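Side-chain contacts in aldehyde dehydrogenase (Bartonella henselae, PDB 3I44), which probably oxidises aldehydes to carboxylic acids with NAD(P)+ as coenzyme, as other members of the aldehyde dehydrogenase family do: residues Gly32-Pro37 against Ser203-Ala208; Lys137-Phe142 against Ala185-Cys190; Thr179-Pro184 against Ala477-Leu482; Gly291-Phe296 against Lys324-Lys329; Gly374-Met379 against Tyr384-Val389. The protein carries 1 engineered substitution. All coordinates share one frame; numbering follows the deposited sequence.

Contact 1: Gly32-Pro37 against Ser203-Ala208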
# COMPACT_ATOMS: atom_id res chain seq x y z
N GLY A 32 3.07 10.64 -28.62
CA GLY A 32 2.69 10.11 -29.92
C GLY A 32 3.78 10.08 -30.98
O GLY A 32 3.49 9.71 -32.10
N LEU A 33 5.01 10.45 -30.63
CA LEU A 33 6.11 10.56 -31.59
C LEU A 33 7.42 10.00 -31.04
O LEU A 33 7.71 10.13 -29.84
CB LEU A 33 6.38 12.05 -31.93
CG LEU A 33 5.28 12.83 -32.67
CD1 LEU A 33 5.70 14.29 -32.81
CD2 LEU A 33 5.01 12.22 -34.05
N TRP A 34 8.21 9.41 -31.93
CA TRP A 34 9.58 9.00 -31.60
C TRP A 34 10.48 10.22 -31.73
O TRP A 34 10.56 10.78 -32.82
CB TRP A 34 10.06 7.87 -32.52
CG TRP A 34 9.38 6.59 -32.22
CD1 TRP A 34 8.34 6.04 -32.89
CD2 TRP A 34 9.71 5.69 -31.16
NE1 TRP A 34 7.98 4.84 -32.30
CE2 TRP A 34 8.81 4.61 -31.24
CE3 TRP A 34 10.67 5.69 -30.16
CZ2 TRP A 34 8.84 3.55 -30.34
CZ3 TRP A 34 10.71 4.63 -29.27
CH2 TRP A 34 9.79 3.57 -29.38
N ASP A 35 11.12 10.64 -30.65
CA ASP A 35 11.97 11.84 -30.67
C ASP A 35 13.32 11.56 -30.01
O ASP A 35 13.45 10.63 -29.19
CB ASP A 35 11.26 13.01 -29.97
CG ASP A 35 11.88 14.38 -30.30
OD1 ASP A 35 12.60 14.54 -31.34
OD2 ASP A 35 11.64 15.31 -29.49
N ASP A 36 14.32 12.38 -30.38
CA ASP A 36 15.68 12.31 -29.82
C ASP A 36 15.67 12.65 -28.34
O ASP A 36 14.86 13.42 -27.91
CB ASP A 36 16.61 13.32 -30.53
CG ASP A 36 16.73 13.07 -32.05
OD1 ASP A 36 16.56 11.92 -32.52
OD2 ASP A 36 17.02 14.04 -32.77
N PRO A 37 16.59 12.09 -27.55
CA PRO A 37 16.75 12.57 -26.17
C PRO A 37 17.29 14.02 -26.12
O PRO A 37 17.82 14.49 -27.11
CB PRO A 37 17.82 11.64 -25.61
CG PRO A 37 18.65 11.30 -26.81
CD PRO A 37 17.72 11.24 -27.98
N SER A 203 12.25 -4.92 -26.53
CA SER A 203 10.92 -5.52 -26.55
C SER A 203 9.88 -4.47 -26.20
O SER A 203 8.86 -4.39 -26.86
CB SER A 203 10.85 -6.74 -25.63
OG SER A 203 11.40 -6.50 -24.35
N ALA A 204 10.17 -3.65 -25.18
CA ALA A 204 9.33 -2.52 -24.76
C ALA A 204 9.19 -1.47 -25.85
O ALA A 204 8.12 -0.91 -26.07
CB ALA A 204 9.87 -1.88 -23.47
N MET A 205 10.27 -1.22 -26.56
CA MET A 205 10.21 -0.24 -27.67
C MET A 205 9.31 -0.76 -28.78
O MET A 205 8.55 -0.01 -29.37
CB MET A 205 11.63 0.07 -28.18
CG MET A 205 12.42 0.77 -27.09
SD MET A 205 14.09 1.18 -27.53
CE MET A 205 13.82 2.56 -28.67
N LEU A 206 9.38 -2.05 -29.08
CA LEU A 206 8.44 -2.66 -30.04
C LEU A 206 6.98 -2.60 -29.50
O LEU A 206 6.05 -2.32 -30.25
CB LEU A 206 8.85 -4.11 -30.38
CG LEU A 206 7.93 -4.96 -31.27
CD1 LEU A 206 7.58 -4.25 -32.63
CD2 LEU A 206 8.57 -6.40 -31.50
N PHE A 207 6.80 -2.82 -28.21
CA PHE A 207 5.49 -2.68 -27.59
C PHE A 207 4.98 -1.26 -27.78
O PHE A 207 3.80 -1.04 -28.09
CB PHE A 207 5.52 -3.06 -26.11
CG PHE A 207 4.18 -3.08 -25.46
CD1 PHE A 207 3.34 -4.17 -25.62
CD2 PHE A 207 3.75 -2.02 -24.69
CE1 PHE A 207 2.08 -4.21 -25.02
CE2 PHE A 207 2.49 -2.06 -24.07
CZ PHE A 207 1.67 -3.16 -24.24
N ALA A 208 5.89 -0.29 -27.64
CA ALA A 208 5.57 1.10 -27.95
C ALA A 208 5.05 1.25 -29.37
O ALA A 208 4.07 1.94 -29.58
CB ALA A 208 6.78 2.02 -27.72
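Trp-34 sends its benzo ring across to helix 202-213, where it meets Met-205 and Ala-208, one turn apart on the same helix. The close part of the contact is confined to that ring. Atom CZ2 of Trp-34 lies 3.7 Å from CB of Ala-208, which reaches the indole obliquely. The same CZ2 of Trp-34 is also 3.7 Å from the carbonyl O of Met-205, an approach to the ring edge near its plane rather than to a face. A little further round the ring, the terminal methyl CE of Met-205 comes to 3.8 Å from CZ3 of Trp-34. The methionine chain is extended at chi2 and then bends at the sulfur (chi3 73°), which swings this methyl back to the indole.

Away from the indole the two backbones stand well apart: the CA atoms of Trp-34 and Ala-208, the nearest pair, are separated by 9.6 Å, and no hydrogen bond links the two segments. Leu-33 and Asp-36 flank this side as exposed residues, and the acidic groups of Asp-35 and Asp-36 turn to Lys-67 and Lys-27 in salt bridges. Met-205 and Ala-208, by contrast, are buried. Two residues before Met-205, Ser-203 OG hydrogen-bonds Glu-112, one of the residues of the sodium site.

A single indole thus joins the edge strand 33-35 of the small N-terminal mixed sheet to helix 202-213, which connects the parallel neighbours 191-195 and 221-223 as the helix of a beta-alpha-beta crossover, the unit of a Rossmann-like alpha/beta domain.

Contact 2: Lys137-Phe142 against Ala185-Cys190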
# COMPACT_ATOMS: atom_id res chain seq x y z
N LYS A 137 -11.16 -10.09 -19.97
CA LYS A 137 -12.18 -10.83 -19.24
C LYS A 137 -12.53 -10.15 -17.91
O LYS A 137 -13.72 -9.96 -17.61
CB LYS A 137 -11.78 -12.29 -18.99
CG LYS A 137 -12.83 -13.05 -18.12
CD LYS A 137 -12.55 -14.54 -18.01
CE LYS A 137 -13.66 -15.24 -17.19
NZ LYS A 137 -13.08 -16.48 -16.56
N ALA A 138 -11.51 -9.79 -17.13
CA ALA A 138 -11.74 -9.11 -15.84
C ALA A 138 -12.49 -7.80 -16.05
O ALA A 138 -13.44 -7.53 -15.34
CB ALA A 138 -10.41 -8.87 -15.06
N TYR A 139 -12.11 -7.01 -17.04
CA TYR A 139 -12.72 -5.69 -17.25
C TYR A 139 -14.21 -5.81 -17.53
O TYR A 139 -14.99 -4.97 -17.09
CB TYR A 139 -12.12 -4.98 -18.43
CG TYR A 139 -12.24 -3.47 -18.43
CD1 TYR A 139 -11.77 -2.70 -17.35
CD2 TYR A 139 -12.71 -2.80 -19.54
CE1 TYR A 139 -11.82 -1.30 -17.39
CE2 TYR A 139 -12.75 -1.41 -19.59
CZ TYR A 139 -12.29 -0.67 -18.52
OH TYR A 139 -12.34 0.72 -18.56
N LYS A 140 -14.58 -6.84 -18.27
CA LYS A 140 -15.98 -7.11 -18.58
C LYS A 140 -16.78 -7.43 -17.32
O LYS A 140 -17.93 -7.03 -17.24
CB LYS A 140 -16.09 -8.19 -19.69
CG LYS A 140 -15.94 -7.56 -21.09
CD LYS A 140 -15.17 -8.43 -22.13
CE LYS A 140 -16.04 -9.43 -22.88
NZ LYS A 140 -15.22 -10.31 -23.78
N GLU A 141 -16.19 -8.06 -16.32
CA GLU A 141 -16.85 -8.25 -15.02
C GLU A 141 -16.81 -7.05 -14.06
O GLU A 141 -17.44 -7.10 -13.01
CB GLU A 141 -16.27 -9.48 -14.30
CG GLU A 141 -16.44 -10.80 -15.09
CD GLU A 141 -17.91 -11.08 -15.49
OE1 GLU A 141 -18.69 -11.58 -14.63
OE2 GLU A 141 -18.28 -10.79 -16.65
N PHE A 142 -16.06 -6.01 -14.38
CA PHE A 142 -15.81 -4.93 -13.42
C PHE A 142 -16.76 -3.80 -13.69
O PHE A 142 -17.07 -3.53 -14.83
CB PHE A 142 -14.37 -4.44 -13.58
CG PHE A 142 -14.04 -3.22 -12.79
CD1 PHE A 142 -13.83 -3.30 -11.43
CD2 PHE A 142 -13.83 -2.00 -13.43
CE1 PHE A 142 -13.50 -2.16 -10.70
CE2 PHE A 142 -13.50 -0.88 -12.71
CZ PHE A 142 -13.32 -0.96 -11.34
N ALA A 185 -3.44 -0.12 -16.43
CA ALA A 185 -3.35 1.34 -16.30
C ALA A 185 -4.20 2.01 -17.38
O ALA A 185 -4.93 2.95 -17.11
CB ALA A 185 -1.85 1.81 -16.35
N LEU A 186 -4.11 1.52 -18.61
CA LEU A 186 -5.03 1.92 -19.68
C LEU A 186 -6.50 1.75 -19.27
O LEU A 186 -7.29 2.71 -19.30
CB LEU A 186 -4.70 1.14 -20.96
CG LEU A 186 -3.37 1.55 -21.61
CD1 LEU A 186 -3.05 0.64 -22.82
CD2 LEU A 186 -3.32 3.09 -21.95
N LEU A 187 -6.87 0.55 -18.86
CA LEU A 187 -8.28 0.25 -18.57
C LEU A 187 -8.83 1.11 -17.42
O LEU A 187 -9.98 1.55 -17.47
CB LEU A 187 -8.43 -1.24 -18.31
CG LEU A 187 -8.16 -2.16 -19.49
CD1 LEU A 187 -8.08 -3.65 -19.03
CD2 LEU A 187 -9.25 -1.95 -20.60
N ALA A 188 -7.97 1.39 -16.43
CA ALA A 188 -8.32 2.21 -15.28
C ALA A 188 -8.51 3.70 -15.65
O ALA A 188 -9.10 4.45 -14.87
CB ALA A 188 -7.26 2.07 -14.17
N GLY A 189 -8.04 4.11 -16.82
CA GLY A 189 -8.12 5.52 -17.24
C GLY A 189 -6.90 6.38 -16.88
O GLY A 189 -6.97 7.63 -16.92
N CYS A 190 -5.80 5.73 -16.51
CA CYS A 190 -4.54 6.42 -16.21
C CYS A 190 -3.74 6.68 -17.47
O CYS A 190 -3.90 5.98 -18.46
CB CYS A 190 -3.67 5.58 -15.29
SG CYS A 190 -4.35 5.32 -13.68
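The ring of Tyr-139 lies over the side chain of Leu-187, with methyl CD2 of Leu-187 sitting 3.7 Å from the ring centroid and 12° off the normal. This is a CH-pi contact over the middle of one face. On the same residue, CB of Leu-187 closes up to 3.5 Å from CE1 of Tyr-139, so the leucine runs obliquely under the ring from its centre toward the CE1 side. Tyr-139 places its CG anti to the backbone N (chi1 -157°), and the ring extends from helix 117-141 far enough for its hydroxyl to pass beyond the leucine side chain to the backbone. There OH of Tyr-139 donates a short but weak hydrogen bond of 2.7 Å to the carbonyl O of Leu-187.

That carbonyl belongs to the last turn of helix 174-188, which ends in a Schellman motif. Gly-189 takes positive phi, N of Cys-190 bonds back to O of Ala-185 at 3.0 Å, and N of Gly-189 bonds to O of Leu-186 at 2.9 Å. Near such a helix end the carbonyl of Leu-187 is left to side-chain donors: besides the tyrosine it receives Arg-87 NH1, from helix 84-100. The same helix also packs on both contact residues, through Pro-84 and Arg-87 against Tyr-139 and through Val-91 against Leu-187, while Ile-485 of helix 481-486 touches the tyrosine.

Contact 3: Thr179-Pro184 against Ala477-Leu482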
# COMPACT_ATOMS: atom_id res chain seq x y z
N THR A 179 3.10 -5.96 -19.96
CA THR A 179 1.66 -6.11 -20.13
C THR A 179 0.91 -6.07 -18.81
O THR A 179 -0.14 -5.46 -18.73
CB THR A 179 1.26 -7.37 -20.94
OG1 THR A 179 1.73 -8.56 -20.29
CG2 THR A 179 1.81 -7.32 -22.34
N LEU A 180 1.47 -6.68 -17.77
CA LEU A 180 0.89 -6.61 -16.42
C LEU A 180 0.74 -5.19 -15.88
O LEU A 180 -0.08 -4.97 -15.01
CB LEU A 180 1.69 -7.46 -15.43
CG LEU A 180 1.41 -8.97 -15.49
CD1 LEU A 180 2.41 -9.69 -14.54
CD2 LEU A 180 -0.08 -9.39 -15.23
N LYS A 181 1.51 -4.23 -16.39
CA LYS A 181 1.42 -2.88 -15.90
C LYS A 181 0.66 -1.95 -16.83
O LYS A 181 -0.17 -1.22 -16.38
CB LYS A 181 2.81 -2.31 -15.62
CG LYS A 181 3.54 -3.09 -14.52
CD LYS A 181 4.86 -2.39 -14.18
CE LYS A 181 5.74 -3.29 -13.35
NZ LYS A 181 5.19 -3.54 -11.96
N VAL A 182 0.96 -1.99 -18.13
CA VAL A 182 0.42 -0.98 -19.04
C VAL A 182 -1.08 -1.21 -19.31
O VAL A 182 -1.84 -0.26 -19.41
CB VAL A 182 1.16 -0.98 -20.38
CG1 VAL A 182 0.44 -0.12 -21.39
CG2 VAL A 182 2.63 -0.51 -20.19
N ILE A 183 -1.49 -2.46 -19.47
CA ILE A 183 -2.88 -2.78 -19.78
C ILE A 183 -3.84 -2.37 -18.67
O ILE A 183 -4.82 -1.74 -18.95
CB ILE A 183 -3.07 -4.27 -20.20
CG1 ILE A 183 -2.21 -4.58 -21.43
CG2 ILE A 183 -4.55 -4.60 -20.43
CD1 ILE A 183 -2.51 -3.75 -22.73
N PRO A 184 -3.59 -2.74 -17.39
CA PRO A 184 -4.59 -2.31 -16.39
C PRO A 184 -4.58 -0.78 -16.17
O PRO A 184 -5.63 -0.19 -15.85
CB PRO A 184 -4.19 -3.09 -15.12
CG PRO A 184 -2.77 -3.48 -15.32
CD PRO A 184 -2.61 -3.68 -16.81
N ALA A 477 2.58 -6.23 -4.18
CA ALA A 477 1.81 -5.99 -5.40
C ALA A 477 0.88 -7.18 -5.71
O ALA A 477 1.17 -8.32 -5.38
CB ALA A 477 2.74 -5.76 -6.52
N ARG A 478 -0.23 -6.89 -6.36
CA ARG A 478 -1.21 -7.90 -6.76
C ARG A 478 -1.55 -7.61 -8.22
O ARG A 478 -2.48 -6.84 -8.52
CB ARG A 478 -2.41 -7.83 -5.83
CG ARG A 478 -2.10 -8.30 -4.39
CD ARG A 478 -2.02 -9.82 -4.30
NE ARG A 478 -1.64 -10.42 -3.01
CZ ARG A 478 -0.39 -10.50 -2.53
NH1 ARG A 478 0.63 -9.90 -3.16
NH2 ARG A 478 -0.16 -11.15 -1.41
N GLU A 479 -0.72 -8.14 -9.12
CA GLU A 479 -0.82 -7.85 -10.54
C GLU A 479 -1.74 -8.87 -11.22
O GLU A 479 -1.83 -9.99 -10.77
CB GLU A 479 0.56 -7.83 -11.18
CG GLU A 479 1.45 -6.67 -10.68
CD GLU A 479 2.58 -6.27 -11.62
OE1 GLU A 479 2.79 -5.05 -11.83
OE2 GLU A 479 3.22 -7.16 -12.21
N GLY A 480 -2.40 -8.48 -12.30
CA GLY A 480 -3.18 -9.42 -13.07
C GLY A 480 -4.67 -9.41 -12.74
O GLY A 480 -5.07 -9.18 -11.58
N GLY A 481 -5.49 -9.68 -13.75
CA GLY A 481 -6.93 -9.72 -13.57
C GLY A 481 -7.50 -8.49 -12.85
O GLY A 481 -7.05 -7.34 -13.03
N LEU A 482 -8.48 -8.75 -11.99
CA LEU A 482 -9.19 -7.65 -11.33
C LEU A 482 -8.28 -6.94 -10.32
O LEU A 482 -8.38 -5.72 -10.15
CB LEU A 482 -10.41 -8.16 -10.57
CG LEU A 482 -11.75 -7.88 -11.22
CD1 LEU A 482 -12.82 -8.71 -10.50
CD2 LEU A 482 -12.01 -6.38 -11.13
O HOH W 1 -1.56 -5.92 -13.14
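Lys-181 and Glu-479 form the charged link between helix 174-188 and the chain leading into helix 481-486. NZ of Lys-181 is 2.8 Å from OE1 of Glu-479, a hydrogen-bonded salt bridge that meets the carboxylate on its syn side but 33° out of its plane. The lysine runs extended to CE and then bends at its last torsion (chi4 -68°), which turns the ammonium to the carboxylate. Its other partners are the hydroxyls of Ser-245 and Thr-247, so three oxygens hold this buried nitrogen.

Van der Waals contact falls to Leu-180, whose two methyls are divided between neighbouring residues. CD1 of Leu-180 lies beside the carboxylate oxygen not used by the lysine, 3.5 Å from OE2 of Glu-479, and CD2 of Leu-180 rests on the backbone of Gly-480, 3.8 Å from its CA.

Water supplies the third kind of link. One molecule donates to O of Leu-180 at 2.6 Å and accepts from N of Gly-480 at 2.8 Å. The bridged carbonyl lies one turn before Pro-184, whose N can give no bond to that turn and where the helix is kinked.

Around the contact, His-131 of helix 117-141 packs on Leu-180, Glu-270 touches Glu-479, and strand 243-247 brings in both hydroxyls; helix 174-188 thus packs against the mixed sheet of the Rossmann-like domain, which contains strands 243-247 and 266-270.

Contact 4: Gly291-Phe296 against Lys324-Lys329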
# COMPACT_ATOMS: atom_id res chain seq x y z
N GLY A 291 10.18 -30.36 -10.69
CA GLY A 291 10.85 -29.40 -9.82
C GLY A 291 12.20 -28.93 -10.32
O GLY A 291 12.53 -27.72 -10.27
N VAL A 292 13.00 -29.88 -10.79
CA VAL A 292 14.36 -29.56 -11.25
C VAL A 292 14.26 -28.76 -12.54
O VAL A 292 14.82 -27.66 -12.69
CB VAL A 292 15.25 -30.84 -11.37
CG1 VAL A 292 16.63 -30.47 -11.90
CG2 VAL A 292 15.37 -31.55 -10.01
N ARG A 293 13.45 -29.26 -13.46
CA ARG A 293 13.19 -28.54 -14.69
C ARG A 293 12.70 -27.11 -14.47
O ARG A 293 13.10 -26.18 -15.21
CB ARG A 293 12.17 -29.29 -15.56
CG ARG A 293 12.71 -30.53 -16.25
CD ARG A 293 11.63 -31.27 -17.04
NE ARG A 293 12.22 -32.36 -17.80
CZ ARG A 293 11.96 -33.67 -17.64
NH1 ARG A 293 11.05 -34.13 -16.76
NH2 ARG A 293 12.62 -34.54 -18.41
N HIS A 294 11.82 -26.93 -13.49
CA HIS A 294 11.24 -25.59 -13.23
C HIS A 294 12.39 -24.64 -12.75
O HIS A 294 12.45 -23.47 -13.15
CB HIS A 294 10.11 -25.68 -12.17
CG HIS A 294 9.29 -24.43 -12.05
ND1 HIS A 294 8.14 -24.36 -11.28
CD2 HIS A 294 9.44 -23.21 -12.60
CE1 HIS A 294 7.62 -23.15 -11.38
NE2 HIS A 294 8.40 -22.43 -12.17
N CYS A 295 13.29 -25.16 -11.91
CA CYS A 295 14.43 -24.39 -11.43
C CYS A 295 15.32 -23.83 -12.56
O CYS A 295 15.78 -22.69 -12.49
CB CYS A 295 15.29 -25.20 -10.45
SG CYS A 295 16.51 -24.18 -9.52
N PHE A 296 15.55 -24.62 -13.61
CA PHE A 296 16.45 -24.19 -14.68
C PHE A 296 15.77 -23.41 -15.79
O PHE A 296 16.44 -22.79 -16.63
CB PHE A 296 17.18 -25.40 -15.30
CG PHE A 296 18.00 -26.22 -14.29
CD1 PHE A 296 18.62 -25.61 -13.19
CD2 PHE A 296 18.14 -27.59 -14.46
CE1 PHE A 296 19.37 -26.38 -12.26
CE2 PHE A 296 18.92 -28.37 -13.56
CZ PHE A 296 19.50 -27.76 -12.45
N LYS A 324 20.66 -34.71 -10.47
CA LYS A 324 21.89 -34.94 -11.23
C LYS A 324 21.59 -35.32 -12.68
O LYS A 324 22.13 -34.71 -13.59
CB LYS A 324 22.72 -36.06 -10.58
CG LYS A 324 24.09 -36.31 -11.22
CD LYS A 324 24.84 -37.39 -10.38
CE LYS A 324 26.36 -37.35 -10.54
NZ LYS A 324 26.80 -38.15 -11.70
N ASP A 325 20.75 -36.33 -12.88
CA ASP A 325 20.37 -36.77 -14.23
C ASP A 325 19.77 -35.65 -15.07
O ASP A 325 20.17 -35.43 -16.23
CB ASP A 325 19.34 -37.94 -14.14
CG ASP A 325 19.09 -38.61 -15.51
OD1 ASP A 325 20.03 -39.20 -16.08
OD2 ASP A 325 17.93 -38.56 -16.00
N ILE A 326 18.79 -34.95 -14.50
CA ILE A 326 18.13 -33.88 -15.25
C ILE A 326 19.13 -32.77 -15.58
O ILE A 326 19.21 -32.33 -16.73
CB ILE A 326 16.89 -33.33 -14.50
CG1 ILE A 326 15.82 -34.41 -14.32
CG2 ILE A 326 16.32 -32.19 -15.27
CD1 ILE A 326 15.22 -34.92 -15.63
N ALA A 327 19.93 -32.35 -14.60
CA ALA A 327 20.99 -31.35 -14.86
C ALA A 327 21.91 -31.78 -16.01
O ALA A 327 22.15 -31.01 -16.95
CB ALA A 327 21.83 -31.10 -13.61
N GLU A 328 22.42 -33.00 -15.94
CA GLU A 328 23.36 -33.47 -16.98
C GLU A 328 22.69 -33.53 -18.34
O GLU A 328 23.34 -33.30 -19.35
CB GLU A 328 23.98 -34.81 -16.59
CG GLU A 328 24.96 -34.61 -15.42
CD GLU A 328 25.46 -35.90 -14.79
OE1 GLU A 328 24.94 -36.99 -15.11
OE2 GLU A 328 26.39 -35.77 -13.95
N LYS A 329 21.39 -33.79 -18.36
CA LYS A 329 20.63 -33.79 -19.61
C LYS A 329 20.11 -32.40 -20.04
O LYS A 329 19.45 -32.28 -21.07
CB LYS A 329 19.45 -34.75 -19.49
CG LYS A 329 19.89 -36.21 -19.40
CD LYS A 329 18.68 -37.13 -19.24
CE LYS A 329 19.11 -38.60 -19.37
NZ LYS A 329 18.03 -39.50 -18.85
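Ile-326 reaches across to two residues of helix 287-296. Its CG2 meets Val-292 obliquely, at 3.8 Å from CG1 of that valine, and also nears the chain of Arg-293. Its CD1 lies against the end of Arg-293: the two side chains cross at about a right angle, and this methyl sits on one face of the guanidinium, toward its rim, 3.8 Å from NH2 of Arg-293. The arginine is extended from CG to NE, long enough to carry its flat group out over the isoleucine along the exposed margin.

The axes of segments 291-296 and 324-329 approach to 9.8 Å and cross at -40°. Both helices lie against the mixed sheet that contains strands 276-279, 308-312, 388-391 and 408-414, and helix 287-296 connects its parallel neighbours 276-279 and 308-312 in a beta-alpha-beta crossover.

On the buried side, the ring of Phe-296 comes obliquely to Ala-327, with CE2 of Phe-296 at 3.9 Å from CA and 4.0 Å from CB of Ala-327. One face of the same ring covers the carbonyl O of Val-292, one turn earlier. On the sheet, Val-389 of strand 388-391 touches both Phe-296 and Ala-327.

Contact 5: Gly374-Met379 against Tyr384-Val389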
# COMPACT_ATOMS: atom_id res chain seq x y z
N GLY A 374 32.33 -21.66 -14.31
CA GLY A 374 32.86 -21.62 -15.66
C GLY A 374 31.85 -21.90 -16.76
O GLY A 374 30.72 -22.34 -16.52
N LEU A 375 32.27 -21.64 -17.99
CA LEU A 375 31.44 -21.88 -19.17
C LEU A 375 31.25 -23.39 -19.37
O LEU A 375 32.16 -24.15 -19.09
CB LEU A 375 32.10 -21.27 -20.39
CG LEU A 375 31.99 -19.74 -20.55
CD1 LEU A 375 32.92 -19.25 -21.69
CD2 LEU A 375 30.57 -19.34 -20.84
N PRO A 376 30.07 -23.81 -19.84
CA PRO A 376 29.94 -25.22 -20.18
C PRO A 376 30.92 -25.59 -21.31
O PRO A 376 31.26 -24.75 -22.14
CB PRO A 376 28.48 -25.36 -20.63
CG PRO A 376 27.81 -24.11 -20.28
CD PRO A 376 28.85 -23.05 -20.14
N MET A 377 31.38 -26.83 -21.31
CA MET A 377 32.41 -27.27 -22.26
C MET A 377 31.97 -26.98 -23.69
O MET A 377 30.83 -27.23 -24.06
CB MET A 377 32.66 -28.78 -22.12
CG MET A 377 33.98 -29.29 -22.71
SD MET A 377 35.35 -29.30 -21.56
CE MET A 377 36.14 -27.72 -21.93
N GLY A 378 32.88 -26.42 -24.47
CA GLY A 378 32.60 -26.14 -25.86
C GLY A 378 32.13 -24.73 -26.18
O GLY A 378 32.20 -24.30 -27.34
N MET A 379 31.64 -24.00 -25.18
CA MET A 379 31.14 -22.64 -25.40
C MET A 379 32.33 -21.69 -25.23
O MET A 379 33.00 -21.73 -24.21
CB MET A 379 30.07 -22.28 -24.36
CG MET A 379 28.96 -23.32 -24.13
SD MET A 379 27.57 -23.06 -25.20
CE MET A 379 28.10 -24.07 -26.60
N TYR A 384 27.09 -18.13 -20.50
CA TYR A 384 26.51 -19.46 -20.23
C TYR A 384 26.93 -19.99 -18.89
O TYR A 384 28.13 -20.05 -18.58
CB TYR A 384 26.94 -20.44 -21.31
CG TYR A 384 26.40 -20.04 -22.67
CD1 TYR A 384 25.07 -20.27 -23.00
CD2 TYR A 384 27.21 -19.46 -23.62
CE1 TYR A 384 24.56 -19.92 -24.24
CE2 TYR A 384 26.71 -19.09 -24.87
CZ TYR A 384 25.38 -19.32 -25.16
OH TYR A 384 24.89 -18.97 -26.39
N VAL A 385 25.93 -20.34 -18.08
CA VAL A 385 26.13 -20.87 -16.77
C VAL A 385 25.77 -22.36 -16.85
O VAL A 385 24.81 -22.74 -17.53
CB VAL A 385 25.25 -20.13 -15.72
CG1 VAL A 385 25.41 -20.75 -14.33
CG2 VAL A 385 25.58 -18.63 -15.68
N ARG A 386 26.53 -23.18 -16.16
CA ARG A 386 26.29 -24.61 -16.15
C ARG A 386 25.13 -24.94 -15.22
O ARG A 386 25.15 -24.52 -14.06
CB ARG A 386 27.54 -25.36 -15.65
CG ARG A 386 28.77 -25.20 -16.52
CD ARG A 386 30.07 -25.53 -15.79
NE ARG A 386 30.17 -26.95 -15.44
CZ ARG A 386 31.04 -27.44 -14.55
NH1 ARG A 386 31.87 -26.63 -13.91
NH2 ARG A 386 31.10 -28.74 -14.32
N PRO A 387 24.16 -25.76 -15.67
CA PRO A 387 23.17 -26.25 -14.73
C PRO A 387 23.83 -26.92 -13.54
O PRO A 387 24.59 -27.88 -13.69
CB PRO A 387 22.37 -27.25 -15.55
CG PRO A 387 22.50 -26.82 -16.93
CD PRO A 387 23.87 -26.17 -17.05
N THR A 388 23.57 -26.41 -12.35
CA THR A 388 24.29 -26.81 -11.15
C THR A 388 23.34 -27.26 -10.05
O THR A 388 22.30 -26.63 -9.82
CB THR A 388 25.18 -25.60 -10.67
OG1 THR A 388 26.08 -25.25 -11.73
CG2 THR A 388 25.96 -25.92 -9.40
N VAL A 389 23.70 -28.33 -9.36
CA VAL A 389 22.95 -28.83 -8.23
C VAL A 389 23.85 -28.92 -7.00
O VAL A 389 24.93 -29.52 -7.05
CB VAL A 389 22.31 -30.22 -8.56
CG1 VAL A 389 21.59 -30.80 -7.36
CG2 VAL A 389 21.35 -30.13 -9.75
O HOH W 2 28.95 -22.06 -14.52
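Two successive bends in Met-379, at chi2 (-91°) and chi3 (90°), fold its thioether over the ring of Tyr-384. The result is a Met-aromatic contact: SD of Met-379 stands 4.0 Å from the ring centroid of Tyr-384, 11° off the normal, and the two side chains cross at about a right angle. Met-379 closes a type II beta turn that starts at Pro-376, its N bonded to O of Pro-376, and the whole segment belongs to the long connection between the antiparallel strands 367-370 and 388-391.

Pro-376 packs at the root of the tyrosine side chain, its CD 3.4 Å from CB of Tyr-384. Leu-375 approaches with CD2, near the plane of the ring at its edge, 3.8 Å from CB of Tyr-384; this methyl and the proline CD both crowd the carbonyl O of Tyr-384, which is buried here with no hydrogen-bonding partner in the model. Loop residues, among them Pro-334 and Pro-344, also pack on the tyrosine.

Arg-386 slides past Pro-376 in the opposite direction, bringing its CD to 3.3 Å from O of Gly-374, while its guanidinium bonds to the carbonyl of Thr-373. No hydrogen bond joins the segments directly; a water molecule bridges them, donating to O of Gly-374 at 2.7 Å and accepting from N of Arg-386 at 3.1 Å.

The five contacts fall into two groups. Contacts 2 and 3 share helix 174-188, have centres 10 Å apart and touch each other; contact 1 touches contact 3 through Phe-207, which packs on Val-182 and Thr-179. Along the chain contact 2 is nested within contact 1, and contact 3 crosses both, bringing a late segment back to an early helix, so the loop it closes contains contacts 4 and 5. These two follow in series, with centres 13 Å apart, and meet at the seven-stranded sheet that contains strand 388-391. Contacts 2 and 4 lie about 39 Å apart between centres, on opposite sides of the chain's centre, consistent with the separate coenzyme-binding and catalytic domains of this family.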